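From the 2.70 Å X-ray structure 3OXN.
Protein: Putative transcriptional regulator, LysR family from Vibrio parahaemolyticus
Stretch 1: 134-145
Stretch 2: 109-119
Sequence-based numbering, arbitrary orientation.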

# COMPACT_ATOMS: atom_id res chain seq x y z
N ALA A 134 -13.96 17.84 11.90
CA ALA A 134 -15.09 17.32 12.66
C ALA A 134 -14.72 17.33 14.12
O ALA A 134 -15.57 17.45 15.00
CB ALA A 134 -15.42 15.92 12.21
N LEU A 135 -13.42 17.19 14.37
CA LEU A 135 -12.86 17.25 15.71
C LEU A 135 -12.30 18.64 16.01
O LEU A 135 -11.49 18.78 16.92
CB LEU A 135 -11.76 16.20 15.85
CG LEU A 135 -12.06 14.95 16.67
CD1 LEU A 135 -13.52 14.64 16.68
CD2 LEU A 135 -11.26 13.78 16.14
N ILE A 136 -12.73 19.65 15.26
CA ILE A 136 -12.13 20.98 15.31
C ILE A 136 -12.28 21.71 16.65
O ILE A 136 -11.48 22.58 16.96
CB ILE A 136 -12.62 21.90 14.16
CG1 ILE A 136 -11.64 23.04 13.92
CG2 ILE A 136 -13.97 22.48 14.46
CD1 ILE A 136 -10.34 22.64 13.32
N ASP A 137 -13.30 21.35 17.43
CA ASP A 137 -13.57 22.02 18.71
C ASP A 137 -13.15 21.19 19.90
O ASP A 137 -13.53 21.48 21.03
CB ASP A 137 -15.07 22.33 18.85
CG ASP A 137 -15.55 23.42 17.89
OD1 ASP A 137 -14.78 24.39 17.65
OD2 ASP A 137 -16.70 23.31 17.40
N LYS A 138 -12.36 20.15 19.66
CA LYS A 138 -11.98 19.22 20.71
C LYS A 138 -10.50 19.32 21.04
O LYS A 138 -9.71 19.82 20.23
CB LYS A 138 -12.31 17.78 20.31
CG LYS A 138 -13.68 17.58 19.64
CD LYS A 138 -14.85 18.03 20.52
CE LYS A 138 -16.11 18.23 19.66
NZ LYS A 138 -15.75 18.79 18.29
N PRO A 139 -10.12 18.86 22.24
CA PRO A 139 -8.70 18.75 22.56
C PRO A 139 -7.96 18.09 21.41
O PRO A 139 -8.56 17.41 20.59
CB PRO A 139 -8.71 17.83 23.78
CG PRO A 139 -9.96 18.21 24.47
CD PRO A 139 -10.96 18.47 23.39
N GLN A 140 -6.66 18.30 21.35
CA GLN A 140 -5.82 17.60 20.40
C GLN A 140 -5.76 16.13 20.82
O GLN A 140 -5.72 15.81 22.00
CB GLN A 140 -4.43 18.20 20.47
CG GLN A 140 -3.84 18.71 19.18
CD GLN A 140 -2.76 19.76 19.45
OE1 GLN A 140 -3.06 20.89 19.84
NE2 GLN A 140 -1.49 19.37 19.28
N ARG A 141 -5.76 15.20 19.87
CA ARG A 141 -5.38 13.85 20.23
C ARG A 141 -3.92 13.64 19.87
O ARG A 141 -3.34 14.43 19.13
CB ARG A 141 -6.30 12.81 19.57
CG ARG A 141 -6.06 12.62 18.11
CD ARG A 141 -7.29 12.02 17.47
NE ARG A 141 -7.26 12.15 16.02
CZ ARG A 141 -7.34 13.32 15.38
NH1 ARG A 141 -7.43 14.46 16.06
NH2 ARG A 141 -7.31 13.34 14.06
N LYS A 142 -3.30 12.61 20.42
CA LYS A 142 -1.93 12.26 20.05
C LYS A 142 -1.97 11.30 18.87
O LYS A 142 -2.45 10.18 18.98
CB LYS A 142 -1.16 11.67 21.24
CG LYS A 142 -2.01 10.70 22.11
CD LYS A 142 -1.39 10.36 23.50
CE LYS A 142 -2.26 9.32 24.25
NZ LYS A 142 -1.91 9.10 25.69
N MSE A 143 -1.48 11.77 17.73
CA MSE A 143 -1.38 10.98 16.52
C MSE A 143 -0.02 10.29 16.43
O MSE A 143 0.92 10.81 15.83
CB MSE A 143 -1.53 11.91 15.34
CG MSE A 143 -2.95 12.00 14.79
SE MSE A 143 -3.05 10.66 13.39
CE MSE A 143 -1.48 11.20 12.37
N VAL A 144 0.09 9.12 17.04
CA VAL A 144 1.37 8.43 17.15
C VAL A 144 1.85 7.79 15.84
O VAL A 144 3.05 7.58 15.64
CB VAL A 144 1.30 7.37 18.26
CG1 VAL A 144 2.11 6.15 17.91
CG2 VAL A 144 1.75 7.96 19.58
N LEU A 145 0.93 7.48 14.94
CA LEU A 145 1.30 6.82 13.69
C LEU A 145 0.39 7.19 12.52
O LEU A 145 -0.84 7.17 12.64
CB LEU A 145 1.35 5.30 13.88
CG LEU A 145 1.54 4.42 12.63
CD1 LEU A 145 2.73 4.90 11.81
CD2 LEU A 145 1.70 2.94 13.01
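Stretch 2 109-119: SLDDYLSHPHA

Stretch 2 begins with S109 at the N-cap position, runs as a short helix beginning at L110, passes through S115 and H116, and enters a strand that continues past A119. After A134, a type I turn runs from L135 to K138 in stretch 1. An extended segment follows and becomes a strand that continues past L145. The two strands run the same way, with 49° between their N-to-C directions and a closest axis approach of 4.5 Å. The contact buries 691 Å², both sides summed.

The strand pairing centers on H118. H118 N donates to K142 O at 2.7 Å. H118 O accepts from L145 N at 3.3 Å and, weakly, from V144 N at 2.9 Å. V144 has a phi/psi of -74/-25, which interrupts the extended backbone and lets both amides approach the same carbonyl. Beyond this point L145 pairs with A119, L145 CA and A119 CA being 4.4 Å apart. The side chains of these two lie on the same face of the sheet, L145 CB to A119 CB at 4.0 Å.

H118 takes chi1 m and chi2 67°. This sets H118 ND1 near H116 O, a weak hydrogen bond at 2.6 Å, and leaves one ring face to R141. R141 CD lies 3.2 Å from the centroid of the H118 ring and 10° off the normal, a CH-pi contact. Chi1 p and chi2 t of R141 place CD over the imidazole; chi3 t continues the chain outward. R141 CD is also 4.0 Å from Y113 CE1. H118 CD2 lies near the plane of the guanidinium, at its edge.

The CB of Y113 points sideways, but with chi1 t the end of the side chain comes nearer to stretch 1. L135 CD2 meets the ring edge, 3.9 Å from Y113 CE1. The hydroxyl is hydrogen-bonded elsewhere in the structure.

L114 is covered most by the other stretch. Its CB also points sideways. Both chi angles are off the usual wells, and in this conformation L114 CD2 lies 3.7 Å from K138 CB and 3.9 Å from P139 CD. The CB of K138 points toward stretch 2, and K138 CD is 4.2 Å from L110 CD2, but the end of the side chain leads away.

K142 has chi1 p and the rest of its chain t. The extended chain lies along the backbone of S115, H116 and P117: K142 CE is 3.2 Å from P117 N, and K142 NZ is 3.5 Å from S115 O. V144 CG2 packs on P117 CB at 4.0 Å.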

# COMPACT_ATOMS: atom_id res chain seq x y z
N SER A 109 -16.29 6.23 24.28
CA SER A 109 -16.82 7.58 24.28
C SER A 109 -15.81 8.53 23.68
O SER A 109 -14.62 8.26 23.66
CB SER A 109 -17.15 8.01 25.70
OG SER A 109 -16.62 9.29 25.98
N LEU A 110 -16.30 9.65 23.16
CA LEU A 110 -15.42 10.72 22.74
C LEU A 110 -14.26 10.86 23.71
O LEU A 110 -13.11 10.67 23.34
CB LEU A 110 -16.18 12.04 22.64
CG LEU A 110 -15.33 13.22 22.19
CD1 LEU A 110 -15.04 13.17 20.70
CD2 LEU A 110 -16.02 14.53 22.56
N ASP A 111 -14.54 11.18 24.96
CA ASP A 111 -13.44 11.33 25.89
C ASP A 111 -12.45 10.19 25.75
O ASP A 111 -11.27 10.42 25.62
CB ASP A 111 -13.88 11.45 27.35
CG ASP A 111 -12.68 11.45 28.30
OD1 ASP A 111 -11.74 12.26 28.09
OD2 ASP A 111 -12.66 10.63 29.25
N ASP A 112 -12.93 8.95 25.77
CA ASP A 112 -12.01 7.82 25.67
C ASP A 112 -11.17 7.93 24.41
O ASP A 112 -9.95 7.74 24.43
CB ASP A 112 -12.76 6.49 25.65
CG ASP A 112 -13.76 6.37 26.79
OD1 ASP A 112 -14.79 7.09 26.77
OD2 ASP A 112 -13.52 5.53 27.68
N TYR A 113 -11.83 8.24 23.30
CA TYR A 113 -11.15 8.43 22.03
C TYR A 113 -9.99 9.43 22.20
O TYR A 113 -8.83 9.13 21.88
CB TYR A 113 -12.15 8.91 20.98
CG TYR A 113 -11.65 8.96 19.55
CD1 TYR A 113 -11.31 10.16 18.97
CD2 TYR A 113 -11.54 7.80 18.79
CE1 TYR A 113 -10.86 10.21 17.67
CE2 TYR A 113 -11.09 7.84 17.50
CZ TYR A 113 -10.75 9.05 16.94
OH TYR A 113 -10.28 9.09 15.63
N LEU A 114 -10.31 10.60 22.75
CA LEU A 114 -9.34 11.69 22.92
C LEU A 114 -8.23 11.46 23.95
O LEU A 114 -7.32 12.28 24.06
CB LEU A 114 -10.08 13.00 23.22
CG LEU A 114 -10.48 13.87 22.02
CD1 LEU A 114 -10.75 13.04 20.79
CD2 LEU A 114 -11.68 14.73 22.37
N SER A 115 -8.28 10.35 24.70
CA SER A 115 -7.27 10.08 25.72
C SER A 115 -6.24 9.06 25.30
O SER A 115 -5.39 8.67 26.09
CB SER A 115 -7.92 9.54 27.00
OG SER A 115 -9.30 9.83 27.07
N HIS A 116 -6.32 8.57 24.07
CA HIS A 116 -5.47 7.46 23.66
C HIS A 116 -4.64 7.80 22.43
O HIS A 116 -5.02 8.67 21.63
CB HIS A 116 -6.33 6.21 23.39
CG HIS A 116 -6.84 5.54 24.62
ND1 HIS A 116 -6.19 4.46 25.20
CD2 HIS A 116 -7.93 5.77 25.38
CE1 HIS A 116 -6.87 4.07 26.27
NE2 HIS A 116 -7.93 4.85 26.40
N PRO A 117 -3.50 7.10 22.25
CA PRO A 117 -2.63 7.29 21.08
C PRO A 117 -3.40 6.84 19.84
O PRO A 117 -4.06 5.80 19.89
CB PRO A 117 -1.47 6.32 21.32
CG PRO A 117 -1.71 5.70 22.66
CD PRO A 117 -3.11 5.91 23.04
N HIS A 118 -3.31 7.60 18.76
CA HIS A 118 -4.06 7.29 17.56
C HIS A 118 -3.13 6.86 16.44
O HIS A 118 -2.10 7.49 16.22
CB HIS A 118 -4.86 8.52 17.11
CG HIS A 118 -6.08 8.80 17.93
ND1 HIS A 118 -6.01 9.21 19.25
CD2 HIS A 118 -7.40 8.77 17.62
CE1 HIS A 118 -7.24 9.40 19.71
NE2 HIS A 118 -8.10 9.15 18.74
N ALA A 119 -3.50 5.78 15.75
CA ALA A 119 -2.80 5.36 14.53
C ALA A 119 -3.73 5.49 13.33
O ALA A 119 -4.76 4.82 13.26
CB ALA A 119 -2.31 3.93 14.68